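Local coordinates for glycosyl hydrolase family 62 protein (Coprinopsis cinerea, PDB 5B6T), which probably releases L-arabinofuranosyl side groups from arabinoxylan as a family 62 alpha-L-arabinofuranosidase built on a five-bladed beta-propeller, at residues Ala196-Arg201 against Arg221-Trp226; Val32-Arg37 against Ser271-Thr276. All blocks are in the same frame, centred on the assembly; numbering follows the deposited sequence.

Contact 1 of 2, residues Ala196-Arg201 against Arg221-Trp226; sequences AANVYR and RWFRSW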
loop_
_atom_site.group_PDB
_atom_site.type_symbol
_atom_site.label_atom_id
_atom_site.label_comp_id
_atom_site.label_asym_id
_atom_site.label_seq_id
_atom_site.Cartn_x
_atom_site.Cartn_y
_atom_site.Cartn_z
ATOM N N ALA A 196 4.754 -1.182 -5.253
ATOM C CA ALA A 196 3.819 -1.441 -4.154
ATOM C C ALA A 196 4.475 -2.163 -2.984
ATOM O O ALA A 196 3.982 -3.188 -2.505
ATOM C CB ALA A 196 2.605 -2.206 -4.654
ATOM N N ALA A 197 5.488 -1.527 -2.427
ATOM C CA ALA A 197 6.077 -1.998 -1.170
ATOM C C ALA A 197 5.127 -1.805 0.037
ATOM O O ALA A 197 4.354 -0.869 0.094
ATOM C CB ALA A 197 7.396 -1.299 -0.895
ATOM N N ASN A 198 5.208 -2.752 0.973
ATOM C CA ASN A 198 4.770 -2.551 2.357
ATOM C C ASN A 198 5.923 -2.914 3.269
ATOM O O ASN A 198 6.663 -3.873 3.008
ATOM C CB ASN A 198 3.593 -3.453 2.783
ATOM C CG ASN A 198 2.380 -3.379 1.874
ATOM O OD1 ASN A 198 2.080 -4.356 1.184
ATOM N ND2 ASN A 198 1.631 -2.290 1.938
ATOM N N VAL A 199 6.090 -2.132 4.325
ATOM C CA VAL A 199 7.104 -2.399 5.337
ATOM C C VAL A 199 6.485 -2.250 6.732
ATOM O O VAL A 199 5.918 -1.226 7.054
ATOM C CB VAL A 199 8.347 -1.509 5.193
ATOM C CG1 VAL A 199 9.466 -2.038 6.091
ATOM C CG2 VAL A 199 8.779 -1.472 3.747
ATOM N N TYR A 200 6.586 -3.333 7.530
ATOM C CA TYR A 200 5.958 -3.390 8.851
ATOM C C TYR A 200 6.904 -3.868 9.940
ATOM O O TYR A 200 7.803 -4.662 9.664
ATOM C CB TYR A 200 4.804 -4.358 8.832
ATOM C CG TYR A 200 3.684 -4.006 7.879
ATOM C CD1 TYR A 200 2.812 -2.971 8.160
ATOM C CD2 TYR A 200 3.500 -4.722 6.710
ATOM C CE1 TYR A 200 1.763 -2.660 7.311
ATOM C CE2 TYR A 200 2.449 -4.442 5.864
ATOM C CZ TYR A 200 1.586 -3.379 6.160
ATOM O OH TYR A 200 0.541 -3.106 5.295
ATOM N N ARG A 201 6.691 -3.371 11.160
ATOM C CA ARG A 201 7.307 -3.970 12.360
ATOM C C ARG A 201 6.494 -5.189 12.745
ATOM O O ARG A 201 5.260 -5.135 12.807
ATOM C CB ARG A 201 7.322 -2.973 13.501
ATOM C CG ARG A 201 7.741 -3.536 14.850
ATOM C CD ARG A 201 9.163 -4.075 14.836
ATOM N NE ARG A 201 9.471 -4.760 16.089
ATOM C CZ ARG A 201 9.729 -4.146 17.245
ATOM N NH1 ARG A 201 9.733 -2.820 17.332
ATOM N NH2 ARG A 201 9.983 -4.876 18.338
ATOM N N ARG A 221 -0.171 -10.504 -11.233
ATOM C CA ARG A 221 0.395 -9.834 -10.067
ATOM C C ARG A 221 0.420 -10.785 -8.873
ATOM O O ARG A 221 -0.480 -11.622 -8.664
ATOM C CB ARG A 221 -0.402 -8.577 -9.709
ATOM C CG ARG A 221 -0.543 -7.565 -10.842
ATOM C CD ARG A 221 0.802 -7.259 -11.470
ATOM N NE ARG A 221 0.748 -6.191 -12.459
ATOM C CZ ARG A 221 1.061 -4.919 -12.243
ATOM N NH1 ARG A 221 1.408 -4.466 -11.035
ATOM N NH2 ARG A 221 1.017 -4.061 -13.281
ATOM N N TRP A 222 1.464 -10.609 -8.079
ATOM C CA TRP A 222 1.654 -11.378 -6.857
ATOM C C TRP A 222 2.595 -10.652 -5.918
ATOM O O TRP A 222 3.222 -9.674 -6.318
ATOM C CB TRP A 222 2.171 -12.790 -7.162
ATOM C CG TRP A 222 3.567 -12.884 -7.761
ATOM C CD1 TRP A 222 3.978 -12.411 -8.966
ATOM C CD2 TRP A 222 4.705 -13.511 -7.159
ATOM N NE1 TRP A 222 5.306 -12.722 -9.157
ATOM C CE2 TRP A 222 5.784 -13.371 -8.059
ATOM C CE3 TRP A 222 4.917 -14.187 -5.951
ATOM C CZ2 TRP A 222 7.046 -13.883 -7.788
ATOM C CZ3 TRP A 222 6.156 -14.681 -5.675
ATOM C CH2 TRP A 222 7.215 -14.544 -6.594
ATOM N N PHE A 223 2.705 -11.143 -4.684
ATOM C CA PHE A 223 3.580 -10.571 -3.666
ATOM C C PHE A 223 4.681 -11.481 -3.197
ATOM O O PHE A 223 4.447 -12.661 -2.927
ATOM C CB PHE A 223 2.782 -10.081 -2.423
ATOM C CG PHE A 223 2.096 -8.788 -2.688
ATOM C CD1 PHE A 223 0.821 -8.771 -3.286
ATOM C CD2 PHE A 223 2.760 -7.607 -2.478
ATOM C CE1 PHE A 223 0.219 -7.569 -3.580
ATOM C CE2 PHE A 223 2.161 -6.402 -2.800
ATOM C CZ PHE A 223 0.906 -6.390 -3.373
ATOM N N ARG A 224 5.866 -10.882 -3.073
ATOM C CA ARG A 224 7.027 -11.499 -2.447
ATOM C C ARG A 224 7.237 -10.913 -1.082
ATOM O O ARG A 224 6.787 -9.806 -0.808
ATOM C CB ARG A 224 8.262 -11.283 -3.323
ATOM C CG ARG A 224 8.107 -11.885 -4.722
ATOM C CD ARG A 224 9.262 -11.577 -5.648
ATOM N NE ARG A 224 10.504 -12.230 -5.246
ATOM C CZ ARG A 224 11.732 -11.753 -5.490
ATOM N NH1 ARG A 224 11.898 -10.609 -6.162
ATOM N NH2 ARG A 224 12.797 -12.419 -5.068
ATOM N N SER A 225 7.945 -11.648 -0.222
ATOM C CA SER A 225 8.180 -11.206 1.154
ATOM C C SER A 225 9.580 -11.537 1.628
ATOM O O SER A 225 10.174 -12.558 1.225
ATOM C CB SER A 225 7.167 -11.842 2.107
ATOM O OG SER A 225 7.194 -13.276 2.042
ATOM N N TRP A 226 10.055 -10.669 2.521
ATOM C CA TRP A 226 11.374 -10.765 3.143
ATOM C C TRP A 226 11.256 -10.303 4.572
ATOM O O TRP A 226 10.332 -9.558 4.922
ATOM C CB TRP A 226 12.385 -9.841 2.451
ATOM C CG TRP A 226 12.673 -10.083 1.028
ATOM C CD1 TRP A 226 13.778 -10.706 0.514
ATOM C CD2 TRP A 226 11.906 -9.666 -0.105
ATOM N NE1 TRP A 226 13.751 -10.707 -0.844
ATOM C CE2 TRP A 226 12.601 -10.093 -1.259
ATOM C CE3 TRP A 226 10.697 -8.982 -0.266
ATOM C CZ2 TRP A 226 12.118 -9.865 -2.556
ATOM C CZ3 TRP A 226 10.242 -8.753 -1.556
ATOM C CH2 TRP A 226 10.957 -9.170 -2.661
#
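A slight, buried, weakly polar contact brings the ring of F223 against A196 and N198, joining next-but-one strands of one propeller blade. Strand 207-215 runs between strands 195-202 and 221-228 and is antiparallel to both, so these two are parallel to each other; their backbones stay apart, with the CA atoms of A196 and F223 separated by 9.1 Å. F223 supplies the only side chain of 221-226 that reaches across. Its CG lies anti to the carbonyl carbon (chi1 -77°), and the ring presents its edge to A196: CE2 of F223 comes to 3.7 Å from the carbonyl O of A196, which sits close to the ring plane. N198 adds a looser, oblique approach, its OD1 lying 4.5 Å from CE2 of F223. That amide is held by other partners, OD1 by the hydroxyl of Y286 and ND2 by the carbonyl of G266, and the N198 side chain is about 5 Å from the bound calcium ion. The in-plane meeting of a carbonyl oxygen with the single C-H at CE2, whose hydrogen carries slight positive charge, is consistent with a weak electrostatic attraction, while the two hydrogen bonds of N198 probably fix the rotation of its amide.

Contact 2 of 2, residues Val32-Arg37 against Ser271-Thr276; sequences VYHDGR and SGNDQT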
loop_
_atom_site.group_PDB
_atom_site.type_symbol
_atom_site.label_atom_id
_atom_site.label_comp_id
_atom_site.label_asym_id
_atom_site.label_seq_id
_atom_site.Cartn_x
_atom_site.Cartn_y
_atom_site.Cartn_z
ATOM N N VAL A 32 -6.865 1.473 8.269
ATOM C CA VAL A 32 -6.766 1.426 9.733
ATOM C C VAL A 32 -8.149 1.262 10.345
ATOM O O VAL A 32 -9.154 1.714 9.787
ATOM C CB VAL A 32 -6.093 2.681 10.343
ATOM C CG1 VAL A 32 -4.634 2.761 9.927
ATOM C CG2 VAL A 32 -6.804 3.977 9.996
ATOM N N TYR A 33 -8.160 0.600 11.502
ATOM C CA TYR A 33 -9.356 0.494 12.346
ATOM C C TYR A 33 -9.180 1.447 13.507
ATOM O O TYR A 33 -8.192 1.369 14.232
ATOM C CB TYR A 33 -9.533 -0.922 12.859
ATOM C CG TYR A 33 -10.897 -1.167 13.501
ATOM C CD1 TYR A 33 -12.020 -1.345 12.719
ATOM C CD2 TYR A 33 -11.040 -1.241 14.888
ATOM C CE1 TYR A 33 -13.258 -1.594 13.285
ATOM C CE2 TYR A 33 -12.275 -1.457 15.467
ATOM C CZ TYR A 33 -13.378 -1.655 14.670
ATOM O OH TYR A 33 -14.613 -1.931 15.251
ATOM N N HIS A 34 -10.118 2.377 13.651
ATOM C CA HIS A 34 -9.997 3.431 14.661
ATOM C C HIS A 34 -11.371 3.816 15.144
ATOM O O HIS A 34 -12.293 4.067 14.334
ATOM C CB HIS A 34 -9.282 4.653 14.075
ATOM C CG HIS A 34 -9.307 5.864 14.951
ATOM N ND1 HIS A 34 -8.493 5.991 16.042
ATOM C CD2 HIS A 34 -10.051 6.990 14.901
ATOM C CE1 HIS A 34 -8.711 7.156 16.625
ATOM N NE2 HIS A 34 -9.660 7.777 15.961
ATOM N N ASP A 35 -11.505 3.847 16.466
ATOM C CA ASP A 35 -12.776 4.149 17.109
ATOM C C ASP A 35 -13.975 3.458 16.479
ATOM O O ASP A 35 -14.953 4.079 16.106
ATOM C CB ASP A 35 -12.941 5.660 17.171
ATOM C CG ASP A 35 -12.059 6.273 18.238
ATOM O OD1 ASP A 35 -11.440 5.497 19.015
ATOM O OD2 ASP A 35 -11.980 7.513 18.302
ATOM N N GLY A 36 -13.872 2.141 16.362
ATOM C CA GLY A 36 -14.972 1.306 15.974
ATOM C C GLY A 36 -15.330 1.246 14.509
ATOM O O GLY A 36 -16.376 0.707 14.149
ATOM N N ARG A 37 -14.481 1.812 13.658
ATOM C CA ARG A 37 -14.723 1.838 12.235
ATOM C C ARG A 37 -13.458 1.562 11.455
ATOM O O ARG A 37 -12.344 1.903 11.892
ATOM C CB ARG A 37 -15.239 3.223 11.776
ATOM C CG ARG A 37 -16.512 3.730 12.419
ATOM C CD ARG A 37 -16.861 5.102 11.870
ATOM N NE ARG A 37 -17.363 5.058 10.500
ATOM C CZ ARG A 37 -18.588 4.637 10.147
ATOM N NH1 ARG A 37 -19.444 4.206 11.057
ATOM N NH2 ARG A 37 -18.950 4.653 8.876
ATOM N N SER A 271 -1.706 -3.917 13.806
ATOM C CA SER A 271 -2.014 -4.067 15.219
ATOM C C SER A 271 -2.091 -2.724 15.918
ATOM O O SER A 271 -2.488 -2.659 17.099
ATOM C CB SER A 271 -0.944 -4.918 15.890
ATOM O OG SER A 271 0.324 -4.362 15.665
ATOM N N GLY A 272 -1.749 -1.650 15.209
ATOM C CA GLY A 272 -1.787 -0.301 15.770
ATOM C C GLY A 272 -1.612 0.700 14.649
ATOM O O GLY A 272 -1.123 0.329 13.576
ATOM N N ASN A 273 -1.991 1.957 14.904
ATOM C CA ASN A 273 -2.138 2.944 13.855
ATOM C C ASN A 273 -1.054 3.988 13.786
ATOM O O ASN A 273 -1.146 4.860 12.932
ATOM C CB ASN A 273 -3.512 3.618 13.974
ATOM C CG ASN A 273 -4.636 2.613 13.800
ATOM O OD1 ASN A 273 -4.446 1.620 13.105
ATOM N ND2 ASN A 273 -5.777 2.840 14.450
ATOM N N ASP A 274 -0.045 3.877 14.646
ATOM C CA ASP A 274 0.999 4.876 14.703
ATOM C C ASP A 274 2.079 4.704 13.650
ATOM O O ASP A 274 2.002 3.833 12.781
ATOM C CB ASP A 274 1.545 5.066 16.132
ATOM C CG ASP A 274 2.551 4.028 16.558
ATOM O OD1 ASP A 274 2.981 3.205 15.741
ATOM O OD2 ASP A 274 2.921 4.038 17.768
ATOM N N GLN A 275 3.071 5.582 13.708
ATOM C CA GLN A 275 4.113 5.646 12.707
ATOM C C GLN A 275 5.063 4.469 12.686
ATOM O O GLN A 275 5.955 4.426 11.824
ATOM C CB GLN A 275 4.921 6.945 12.887
ATOM C CG GLN A 275 5.803 7.019 14.114
ATOM C CD GLN A 275 5.070 7.286 15.425
ATOM O OE1 GLN A 275 3.887 7.659 15.461
ATOM N NE2 GLN A 275 5.811 7.126 16.543
ATOM N N THR A 276 4.917 3.541 13.629
ATOM C CA THR A 276 5.765 2.333 13.619
ATOM C C THR A 276 5.236 1.241 12.695
ATOM O O THR A 276 5.919 0.226 12.481
ATOM C CB THR A 276 5.989 1.747 15.026
ATOM O OG1 THR A 276 4.751 1.263 15.555
ATOM C CG2 THR A 276 6.575 2.809 15.961
HETATM O O HOH W 1 -5.645 -0.608 12.351
HETATM O O HOH W 2 -6.145 4.819 16.537
#
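N273 lays its side-chain amide beside the end of edge strand 25-34, the first strand of its blade, meeting V32, Y33 and H34, and everything the loop 271-276 gives to this contact comes from N273. The tight part is on the V32 and Y33 backbone side. ND2 of N273 donates to the carbonyl O of Y33 at 2.8 Å in a nearly straight bond (165° at the hydrogen). The acceptor lies almost in the plane of the amide, whereas the donor stands well above the carbonyl plane of Y33. With CG anti to its own carbonyl carbon (chi1 -62°), N273 also brings OD1 down onto the buried V32, where it packs 3.4 Å from CG1 of V32.

Water fills in at both ends of the amide, where the contact is looser. One water accepts from the backbone N of Y33 and donates to OD1 of N273 at 2.6 Å, so the amide engages both backbone polar groups of Y33, one directly and one through solvent. A second water takes a hydrogen bond from ND2 of N273 and sits 2.7 Å from ND1 of H34; the nearest direct approach there is a loose 4.0 Å between CB of H34 and ND2 of N273. Farther out, H34 to R37 form a type I' turn, which leads into strand 37-46. Beyond N273 the loop folds on itself in an Asx turn, OD1 of D274 accepting from the N of T276, and the same oxygen also takes a bond from OG1 of T276.

Two blades frame the contact: V32 packs on V86 and H34 meets W95 of strand 94-100 edge-to-face, while N273 joins the loop to both, through its backbone to Y88 on strand 82-89 and through its side chain to V32 and Y33.

Overall arrangement
Along the chain the segments come in the order 32-37, 196-201, 221-226, 271-276, so contact 1 is nested within the long excursion closed by contact 2. Their centres lie about 20 Å apart. Contact 1 stays inside one blade, closer to the middle of the chain, whereas contact 2 ties a loop to the margin of another blade farther out. The two meet where CB of R201 packs 3.6 Å from O of T276: after the loop, strand 278-279 runs parallel beside strand 195-202 and extends that sheet. Running from strand 266-268 to strand 278-279, the loop pairs with strand 82-89 and touches strand 25-34, and so links several blades of the propeller.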